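Side-chain contacts in ATP grasp ligase (Microcystis aeruginosa MRC, PDB 5IG9), which probably uses ATP to activate a carboxylate for ligation, as ATP-grasp enzymes do, consistent with a part in microviridin ring closure: residues Q128-V131 / A132-G136; L267-M270 / K271-L275. All coordinates share one frame; numbering follows the deposited sequence.

In the fold
Coming from the N terminus, the chain first reaches contact 1 in the last turns of helix 125-134, and about 130 residues later contact 2 in the last turns of helix 260-273. Each is local, spanning little more than a helical turn and its exit, so neither closes a long loop; they follow in series without nesting or crossing. In space they meet, with centres about 11 Å apart: Val131, Ala132 and Leu135 of contact 1 pack on Leu269 of contact 2, and Val131 also reaches the Tyr272 ring. Both helices lie against strand 290-296, where Phe292 touches Ala132 and Leu269. Only contact 1 reaches the second subunit.

Contact 1: residues Q128-V131 / A132-G136; sequences QLQV and ARQLG
Gln134 runs alongside Gln130, one helical turn on, both side chains pointing the same way. Starting at its root, Gln134 CB sits 3.5 Å from Gln130 O, the same carbonyl that takes the Gln134 backbone N-H in a hydrogen bond of 3.0 Å. CG, set beside its own backbone N (chi1 -68°), stays 3.2 Å from Gln130 O, and the chain then leaves extended. CD is still 3.6 Å from Gln130 O, and here the amide splits its neighbours: NE2 lies 3.8 Å from the aliphatic Gln130 CG, while OE1 turns to the Val131 side and comes 4.0 Å from Val131 CA. The two amide planes are close to parallel, 23° apart, yet the amides do not bond to each other. Gln130 NE2 instead gives a hydrogen bond to Ser107 O of the second subunit, which anchors that end of the amide across the subunit interface.

This is the C-terminal end of helix 125-134, closed by a Schellman motif. Gly136 turns to positive phi (94°), a conformation in which a side chain would run into the preceding carbonyl O, and its N donates 3.0 Å back to Arg133 O. Before that the helical ladder continues through Ala132 N to Gln128 O and Arg133 N to Leu129 O, then weakens at Leu135 N to Val131 O.

On the side facing helix 260-273, Val131 and Leu135 also lie side by side, with Val131 CG1 4.2 Å from Leu135 CD1. Gln128 leaves the helix in another direction: its amide is gripped at both ends, NE2 by Ala122 O at the end of helix 116-122 and OE1 by the backbone N of Ile295 in strand 290-296.

Contact 2: residues L267-M270 / K271-L275; sequences LELM and KYFGL
Phe273 lies alongside Leu269, one turn back in the helix, its CE2 4.0 Å from Leu269 CD1. A Schellman motif ends helix 260-273 just beyond: Gly274 takes positive phi, Leu275 N bonds back to Met270 O at 3.0 Å and Gly274 N reaches Lys271 O in a weak bond. Gly274 N also bonds weakly to Met270 O, so that carbonyl receives two N-H groups. Leu269 has CG opposite its backbone N (chi1 -167°), a turn that carries CD1 along the helix to the ring. Over one face of the same ring stands Tyr272 CD2, 3.7 Å above its plane, and the Phe273 side chain goes on to touch Leu127 and Ala122. With an alanine here, a gap would probably open between Leu269 CD1, Leu127 and Ala122, and Tyr272 CD2 would lose the ring face beneath it. On the polar flank, Glu268 OE2 is held in a salt bridge by Lys264, while Lys271 NZ stays 4.7 Å from Glu268 OE1. Met270 bends at chi2 and chi3 to cross Leu275 nearly at a right angle, its methyl CE resting 3.8 Å from Leu275 CB.

Contact 1: residues Q128-V131 / A132-G136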
# COMPACT_ATOMS: atom_id res chain seq x y z
N GLN A 128 -6.11 11.54 -6.58
CA GLN A 128 -6.55 11.50 -7.97
C GLN A 128 -7.36 12.74 -8.31
O GLN A 128 -7.05 13.45 -9.28
CB GLN A 128 -7.38 10.24 -8.23
CG GLN A 128 -6.66 8.93 -8.02
CD GLN A 128 -7.55 7.75 -8.36
OE1 GLN A 128 -8.65 7.93 -8.89
NE2 GLN A 128 -7.09 6.55 -8.07
N LEU A 129 -8.40 13.03 -7.52
CA LEU A 129 -9.27 14.16 -7.80
C LEU A 129 -8.51 15.48 -7.72
O LEU A 129 -8.71 16.37 -8.55
CB LEU A 129 -10.45 14.16 -6.83
CG LEU A 129 -11.25 12.85 -6.75
CD1 LEU A 129 -12.19 12.85 -5.56
CD2 LEU A 129 -12.01 12.62 -8.04
N GLN A 130 -7.64 15.62 -6.72
CA GLN A 130 -6.88 16.85 -6.56
C GLN A 130 -5.93 17.09 -7.73
O GLN A 130 -5.81 18.22 -8.22
CB GLN A 130 -6.10 16.81 -5.25
CG GLN A 130 -5.02 17.86 -5.12
CD GLN A 130 -4.43 17.90 -3.73
OE1 GLN A 130 -5.11 18.27 -2.77
NE2 GLN A 130 -3.17 17.51 -3.61
N VAL A 131 -5.25 16.04 -8.19
CA VAL A 131 -4.33 16.20 -9.31
C VAL A 131 -5.09 16.44 -10.61
O VAL A 131 -4.68 17.25 -11.44
CB VAL A 131 -3.39 14.98 -9.42
CG1 VAL A 131 -2.61 15.02 -10.72
CG2 VAL A 131 -2.45 14.95 -8.23
N ALA A 132 -6.23 15.76 -10.79
CA ALA A 132 -7.05 15.99 -11.97
C ALA A 132 -7.58 17.43 -11.99
O ALA A 132 -7.62 18.06 -13.05
CB ALA A 132 -8.22 15.00 -12.00
N ARG A 133 -7.98 17.95 -10.83
CA ARG A 133 -8.47 19.32 -10.78
C ARG A 133 -7.35 20.33 -11.04
O ARG A 133 -7.58 21.35 -11.69
CB ARG A 133 -9.13 19.59 -9.42
CG ARG A 133 -9.74 20.97 -9.29
CD ARG A 133 -10.42 21.13 -7.95
NE ARG A 133 -10.94 22.48 -7.77
CZ ARG A 133 -10.27 23.48 -7.20
NH1 ARG A 133 -9.05 23.27 -6.74
NH2 ARG A 133 -10.83 24.68 -7.09
N GLN A 134 -6.14 20.05 -10.54
CA GLN A 134 -5.00 20.90 -10.86
C GLN A 134 -4.66 20.86 -12.34
O GLN A 134 -4.01 21.79 -12.84
CB GLN A 134 -3.79 20.49 -10.02
CG GLN A 134 -3.94 20.79 -8.53
CD GLN A 134 -2.83 20.17 -7.70
OE1 GLN A 134 -2.07 19.33 -8.19
NE2 GLN A 134 -2.74 20.58 -6.44
N LEU A 135 -5.08 19.82 -13.05
CA LEU A 135 -4.87 19.71 -14.48
C LEU A 135 -6.01 20.30 -15.30
O LEU A 135 -6.00 20.19 -16.53
CB LEU A 135 -4.68 18.24 -14.87
CG LEU A 135 -3.39 17.59 -14.37
CD1 LEU A 135 -3.45 16.11 -14.66
CD2 LEU A 135 -2.17 18.22 -15.01
N GLY A 136 -7.00 20.90 -14.64
CA GLY A 136 -8.09 21.56 -15.34
C GLY A 136 -9.32 20.71 -15.57
O GLY A 136 -10.22 21.14 -16.31

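Contact 2: residues L267-M270 / K271-L275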
# COMPACT_ATOMS: atom_id res chain seq x y z
N LEU A 267 -3.85 12.20 -20.37
CA LEU A 267 -2.48 11.75 -20.56
C LEU A 267 -1.54 12.39 -19.54
O LEU A 267 -0.62 11.74 -19.04
CB LEU A 267 -2.01 12.04 -21.98
CG LEU A 267 -2.55 11.10 -23.06
CD1 LEU A 267 -1.96 11.48 -24.40
CD2 LEU A 267 -2.24 9.64 -22.72
N GLU A 268 -1.76 13.67 -19.23
CA GLU A 268 -0.96 14.30 -18.18
C GLU A 268 -1.26 13.68 -16.82
O GLU A 268 -0.39 13.64 -15.95
CB GLU A 268 -1.20 15.80 -18.13
CG GLU A 268 -0.82 16.53 -19.39
CD GLU A 268 -0.16 17.87 -19.11
OE1 GLU A 268 0.63 17.96 -18.15
OE2 GLU A 268 -0.45 18.84 -19.85
N LEU A 269 -2.49 13.20 -16.62
CA LEU A 269 -2.83 12.50 -15.39
C LEU A 269 -2.09 11.18 -15.29
O LEU A 269 -1.56 10.83 -14.23
CB LEU A 269 -4.34 12.29 -15.31
CG LEU A 269 -4.90 11.86 -13.96
CD1 LEU A 269 -4.78 12.98 -12.94
CD2 LEU A 269 -6.35 11.43 -14.12
N MET A 270 -2.02 10.44 -16.39
CA MET A 270 -1.24 9.20 -16.42
C MET A 270 0.24 9.48 -16.19
O MET A 270 0.91 8.76 -15.44
CB MET A 270 -1.45 8.48 -17.75
CG MET A 270 -2.90 8.16 -18.07
SD MET A 270 -3.57 6.79 -17.12
CE MET A 270 -2.61 5.43 -17.78
N LYS A 271 0.76 10.53 -16.83
CA LYS A 271 2.18 10.83 -16.72
C LYS A 271 2.56 11.26 -15.31
O LYS A 271 3.66 10.96 -14.83
CB LYS A 271 2.57 11.91 -17.73
CG LYS A 271 4.07 12.17 -17.80
CD LYS A 271 4.42 13.20 -18.86
CE LYS A 271 3.92 14.58 -18.47
NZ LYS A 271 4.65 15.66 -19.20
N TYR A 272 1.67 11.98 -14.62
CA TYR A 272 1.96 12.39 -13.25
C TYR A 272 2.15 11.18 -12.34
O TYR A 272 3.12 11.11 -11.58
CB TYR A 272 0.86 13.30 -12.71
CG TYR A 272 1.02 13.61 -11.24
CD1 TYR A 272 1.87 14.62 -10.81
CD2 TYR A 272 0.34 12.87 -10.28
CE1 TYR A 272 2.03 14.89 -9.46
CE2 TYR A 272 0.49 13.13 -8.94
CZ TYR A 272 1.33 14.14 -8.53
OH TYR A 272 1.48 14.40 -7.19
N PHE A 273 1.23 10.23 -12.41
CA PHE A 273 1.31 9.04 -11.57
C PHE A 273 2.28 8.00 -12.10
O PHE A 273 2.58 7.04 -11.37
CB PHE A 273 -0.08 8.42 -11.40
CG PHE A 273 -1.01 9.23 -10.54
CD1 PHE A 273 -0.77 9.36 -9.18
CD2 PHE A 273 -2.11 9.87 -11.09
CE1 PHE A 273 -1.61 10.11 -8.39
CE2 PHE A 273 -2.95 10.62 -10.30
CZ PHE A 273 -2.71 10.74 -8.94
N GLY A 274 2.78 8.16 -13.32
CA GLY A 274 3.71 7.21 -13.90
C GLY A 274 3.08 5.94 -14.42
O GLY A 274 3.73 4.88 -14.39
N LEU A 275 1.85 6.00 -14.90
CA LEU A 275 1.13 4.81 -15.33
C LEU A 275 1.17 4.67 -16.84
O LEU A 275 1.15 5.66 -17.58
CB LEU A 275 -0.32 4.86 -14.86
CG LEU A 275 -0.55 4.84 -13.34
CD1 LEU A 275 -2.03 4.82 -13.03
CD2 LEU A 275 0.16 3.66 -12.70